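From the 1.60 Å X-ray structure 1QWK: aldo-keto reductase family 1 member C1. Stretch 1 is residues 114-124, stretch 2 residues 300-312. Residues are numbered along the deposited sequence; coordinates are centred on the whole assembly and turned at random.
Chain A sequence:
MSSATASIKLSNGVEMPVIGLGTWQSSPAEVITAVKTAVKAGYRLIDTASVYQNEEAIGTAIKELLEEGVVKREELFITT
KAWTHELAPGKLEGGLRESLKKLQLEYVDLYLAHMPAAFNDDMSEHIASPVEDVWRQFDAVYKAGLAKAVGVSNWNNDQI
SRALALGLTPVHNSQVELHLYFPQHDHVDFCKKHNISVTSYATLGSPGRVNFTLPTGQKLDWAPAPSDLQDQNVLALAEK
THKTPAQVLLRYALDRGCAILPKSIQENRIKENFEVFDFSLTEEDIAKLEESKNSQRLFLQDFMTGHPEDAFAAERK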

# COMPACT_ATOMS: atom_id res chain seq x y z
N HIS A 114 8.08 7.19 0.69
CA HIS A 114 7.93 6.05 -0.22
C HIS A 114 9.08 5.06 -0.09
O HIS A 114 8.92 3.87 -0.33
CB HIS A 114 7.85 6.55 -1.66
CG HIS A 114 7.06 5.68 -2.58
ND1 HIS A 114 7.02 4.30 -2.46
CD2 HIS A 114 6.33 5.98 -3.68
CE1 HIS A 114 6.29 3.80 -3.45
NE2 HIS A 114 5.86 4.80 -4.20
N MET A 115 10.24 5.58 0.30
CA MET A 115 11.45 4.79 0.49
C MET A 115 12.24 5.45 1.61
O MET A 115 11.89 6.54 2.06
CB MET A 115 12.33 4.82 -0.77
CG MET A 115 11.70 4.27 -2.05
SD MET A 115 11.65 2.46 -2.06
CE MET A 115 10.24 2.19 -3.17
N PRO A 116 13.30 4.79 2.09
CA PRO A 116 14.13 5.37 3.16
C PRO A 116 15.37 6.04 2.58
O PRO A 116 16.09 6.75 3.28
CB PRO A 116 14.49 4.15 3.99
CG PRO A 116 14.65 3.09 2.94
CD PRO A 116 13.46 3.32 2.03
N ALA A 117 15.60 5.84 1.28
CA ALA A 117 16.78 6.36 0.58
C ALA A 117 16.56 7.58 -0.31
O ALA A 117 15.83 7.52 -1.29
CB ALA A 117 17.40 5.24 -0.24
N ALA A 118 17.23 8.69 0.03
CA ALA A 118 17.12 9.93 -0.74
C ALA A 118 18.03 9.95 -1.96
O ALA A 118 19.14 9.42 -1.94
CB ALA A 118 17.42 11.13 0.17
N PHE A 119 17.54 10.58 -3.03
CA PHE A 119 18.27 10.71 -4.30
C PHE A 119 18.08 12.13 -4.82
O PHE A 119 17.26 12.89 -4.31
CB PHE A 119 17.70 9.75 -5.35
CG PHE A 119 18.14 8.32 -5.20
CD1 PHE A 119 19.05 7.76 -6.09
CD2 PHE A 119 17.59 7.51 -4.21
CE1 PHE A 119 19.41 6.41 -5.98
CE2 PHE A 119 17.95 6.17 -4.10
CZ PHE A 119 18.86 5.62 -4.99
N ASN A 120 18.85 12.49 -5.84
CA ASN A 120 18.71 13.81 -6.45
C ASN A 120 17.59 13.66 -7.49
O ASN A 120 17.02 12.58 -7.63
CB ASN A 120 20.03 14.26 -7.09
CG ASN A 120 20.45 13.39 -8.26
OD1 ASN A 120 20.07 12.23 -8.35
ND2 ASN A 120 21.27 13.95 -9.14
N ASP A 121 17.30 14.73 -8.22
CA ASP A 121 16.23 14.76 -9.23
C ASP A 121 16.11 13.60 -10.22
O ASP A 121 15.03 13.03 -10.40
CB ASP A 121 16.29 16.07 -10.03
CG ASP A 121 16.06 17.29 -9.16
OD1 ASP A 121 16.79 17.46 -8.15
OD2 ASP A 121 15.16 18.10 -9.49
N ASP A 122 17.20 13.25 -10.90
CA ASP A 122 17.13 12.17 -11.88
C ASP A 122 17.66 10.86 -11.33
O ASP A 122 17.94 9.92 -12.08
CB ASP A 122 17.89 12.55 -13.15
CG ASP A 122 19.39 12.48 -12.96
OD1 ASP A 122 19.88 12.97 -11.93
OD2 ASP A 122 20.06 11.93 -13.86
N MET A 123 17.80 10.80 -10.01
CA MET A 123 18.29 9.62 -9.33
C MET A 123 19.64 9.16 -9.86
O MET A 123 19.91 7.96 -9.94
CB MET A 123 17.26 8.49 -9.43
CG MET A 123 15.96 8.79 -8.70
SD MET A 123 14.81 7.41 -8.69
CE MET A 123 15.53 6.40 -7.41
N SER A 124 20.47 10.12 -10.23
CA SER A 124 21.80 9.80 -10.74
C SER A 124 22.81 9.88 -9.60
O SER A 124 23.97 9.50 -9.76
CB SER A 124 22.21 10.77 -11.84
OG SER A 124 22.22 12.10 -11.37
N LEU A 300 12.18 -6.05 -5.11
CA LEU A 300 13.51 -5.82 -4.57
C LEU A 300 13.92 -4.35 -4.44
O LEU A 300 14.87 -4.04 -3.72
CB LEU A 300 14.53 -6.56 -5.43
CG LEU A 300 14.21 -8.04 -5.70
CD1 LEU A 300 15.27 -8.63 -6.61
CD2 LEU A 300 14.14 -8.79 -4.39
N GLN A 301 13.22 -3.45 -5.13
CA GLN A 301 13.55 -2.03 -5.09
C GLN A 301 15.08 -1.90 -5.18
O GLN A 301 15.69 -1.15 -4.42
CB GLN A 301 13.06 -1.40 -3.77
CG GLN A 301 11.61 -1.72 -3.41
CD GLN A 301 10.59 -1.16 -4.39
OE1 GLN A 301 10.95 -0.48 -5.36
NE2 GLN A 301 9.31 -1.45 -4.15
N ASP A 302 15.68 -2.63 -6.13
CA ASP A 302 17.13 -2.65 -6.28
C ASP A 302 17.84 -1.37 -6.69
O ASP A 302 19.07 -1.32 -6.69
CB ASP A 302 17.57 -3.81 -7.20
CG ASP A 302 17.00 -3.72 -8.59
OD1 ASP A 302 16.75 -2.60 -9.07
OD2 ASP A 302 16.81 -4.79 -9.21
N PHE A 303 17.09 -0.33 -7.02
CA PHE A 303 17.71 0.94 -7.36
C PHE A 303 18.37 1.50 -6.08
O PHE A 303 19.20 2.40 -6.15
CB PHE A 303 16.68 1.93 -7.90
CG PHE A 303 15.58 2.27 -6.93
CD1 PHE A 303 15.76 3.26 -5.97
CD2 PHE A 303 14.36 1.61 -6.98
CE1 PHE A 303 14.74 3.58 -5.07
CE2 PHE A 303 13.33 1.92 -6.08
CZ PHE A 303 13.52 2.91 -5.13
N MET A 304 18.00 0.95 -4.93
CA MET A 304 18.57 1.39 -3.65
C MET A 304 19.93 0.75 -3.39
O MET A 304 20.62 1.13 -2.45
CB MET A 304 17.65 1.05 -2.47
CG MET A 304 16.41 1.92 -2.33
SD MET A 304 15.66 1.78 -0.67
CE MET A 304 15.03 0.10 -0.69
N THR A 305 20.31 -0.24 -4.20
CA THR A 305 21.59 -0.93 -4.03
C THR A 305 22.76 0.05 -3.92
O THR A 305 22.94 0.91 -4.78
CB THR A 305 21.85 -1.89 -5.22
OG1 THR A 305 20.74 -2.78 -5.35
CG2 THR A 305 23.12 -2.70 -4.98
N GLY A 306 23.55 -0.07 -2.85
CA GLY A 306 24.69 0.81 -2.67
C GLY A 306 24.42 2.06 -1.87
O GLY A 306 25.35 2.73 -1.42
N HIS A 307 23.15 2.38 -1.67
CA HIS A 307 22.78 3.56 -0.91
C HIS A 307 22.96 3.23 0.57
O HIS A 307 22.62 2.13 1.01
CB HIS A 307 21.32 3.92 -1.20
CG HIS A 307 20.92 5.27 -0.71
ND1 HIS A 307 20.81 5.58 0.63
CD2 HIS A 307 20.58 6.40 -1.38
CE1 HIS A 307 20.43 6.84 0.76
NE2 HIS A 307 20.28 7.36 -0.45
N PRO A 308 23.52 4.17 1.35
CA PRO A 308 23.72 3.92 2.79
C PRO A 308 22.44 3.57 3.56
O PRO A 308 22.51 2.94 4.61
CB PRO A 308 24.39 5.21 3.28
CG PRO A 308 23.92 6.25 2.31
CD PRO A 308 23.95 5.53 0.98
N GLU A 309 21.29 3.98 3.04
CA GLU A 309 20.03 3.65 3.71
C GLU A 309 19.22 2.61 2.93
O GLU A 309 17.98 2.61 2.98
CB GLU A 309 19.20 4.92 3.95
CG GLU A 309 19.83 5.90 4.95
CD GLU A 309 19.69 5.46 6.41
OE1 GLU A 309 19.38 4.28 6.68
OE2 GLU A 309 19.91 6.31 7.31
N ASP A 310 19.91 1.73 2.22
CA ASP A 310 19.23 0.66 1.48
C ASP A 310 18.62 -0.26 2.54
O ASP A 310 19.34 -0.94 3.27
CB ASP A 310 20.23 -0.11 0.62
CG ASP A 310 19.61 -1.31 -0.07
OD1 ASP A 310 18.37 -1.48 0.00
OD2 ASP A 310 20.36 -2.10 -0.69
N ALA A 311 17.29 -0.28 2.62
CA ALA A 311 16.59 -1.09 3.61
C ALA A 311 16.83 -2.60 3.50
O ALA A 311 16.75 -3.32 4.49
CB ALA A 311 15.08 -0.82 3.54
N PHE A 312 17.13 -3.06 2.29
CA PHE A 312 17.35 -4.49 2.05
C PHE A 312 18.81 -4.81 1.74
O PHE A 312 19.11 -5.83 1.12
CB PHE A 312 16.47 -4.97 0.88
CG PHE A 312 15.05 -4.43 0.91
CD1 PHE A 312 14.35 -4.33 2.11
CD2 PHE A 312 14.42 -4.05 -0.27
CE1 PHE A 312 13.03 -3.86 2.13
CE2 PHE A 312 13.10 -3.58 -0.26
CZ PHE A 312 12.41 -3.49 0.94

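The two stretches bury 543 Å² between them, and one hydrogen bond crosses the interface. That bond runs from His307 NE2 to Ala118 O (2.8 Å, N-H...O angle 144°). The ring is held from its other nitrogen too: His307 ND1 accepts from Glu309 N at 2.9 Å (167°), so the imidazole bridges its own turn and the opposing backbone.

Fixed in this way, the ring offers a flat face to buried Ala117. Ala117 CB lies 3.4 Å from the His307 ring centroid and 1° off its normal, a CH-pi contact of nearly ideal geometry. The backbones are close here, with Ala117 CA and Glu309 CA 5.3 Å apart. Ala117 CB also meets Met304 SD at 3.9 Å.

Pro116 presses its ring against a surface formed by Met304, Glu309 and Ala311: Pro116 CD is 3.8 Å from Met304 SD, while Pro116 CG reaches Glu309 O (3.4 Å) and Ala311 CB (4.0 Å).

Phe303, chi1 61° (p), is the main projection from the second stretch, with 81 Å² covered. Met115 SD approaches Phe303 CZ at 3.6 Å, and Met123 meets the ring with its terminal methyl, Met123 CE to Phe303 CD1 3.5 Å, both obliquely. The edge of Phe303 points toward the Phe119 face in an offset edge-to-face pair (centroids 6.0 Å, planes 61°). Buried Phe119 starts sideways at CA-to-CB, yet its ring end reaches in, Phe119 CZ lying 3.4 Å from Phe303 O.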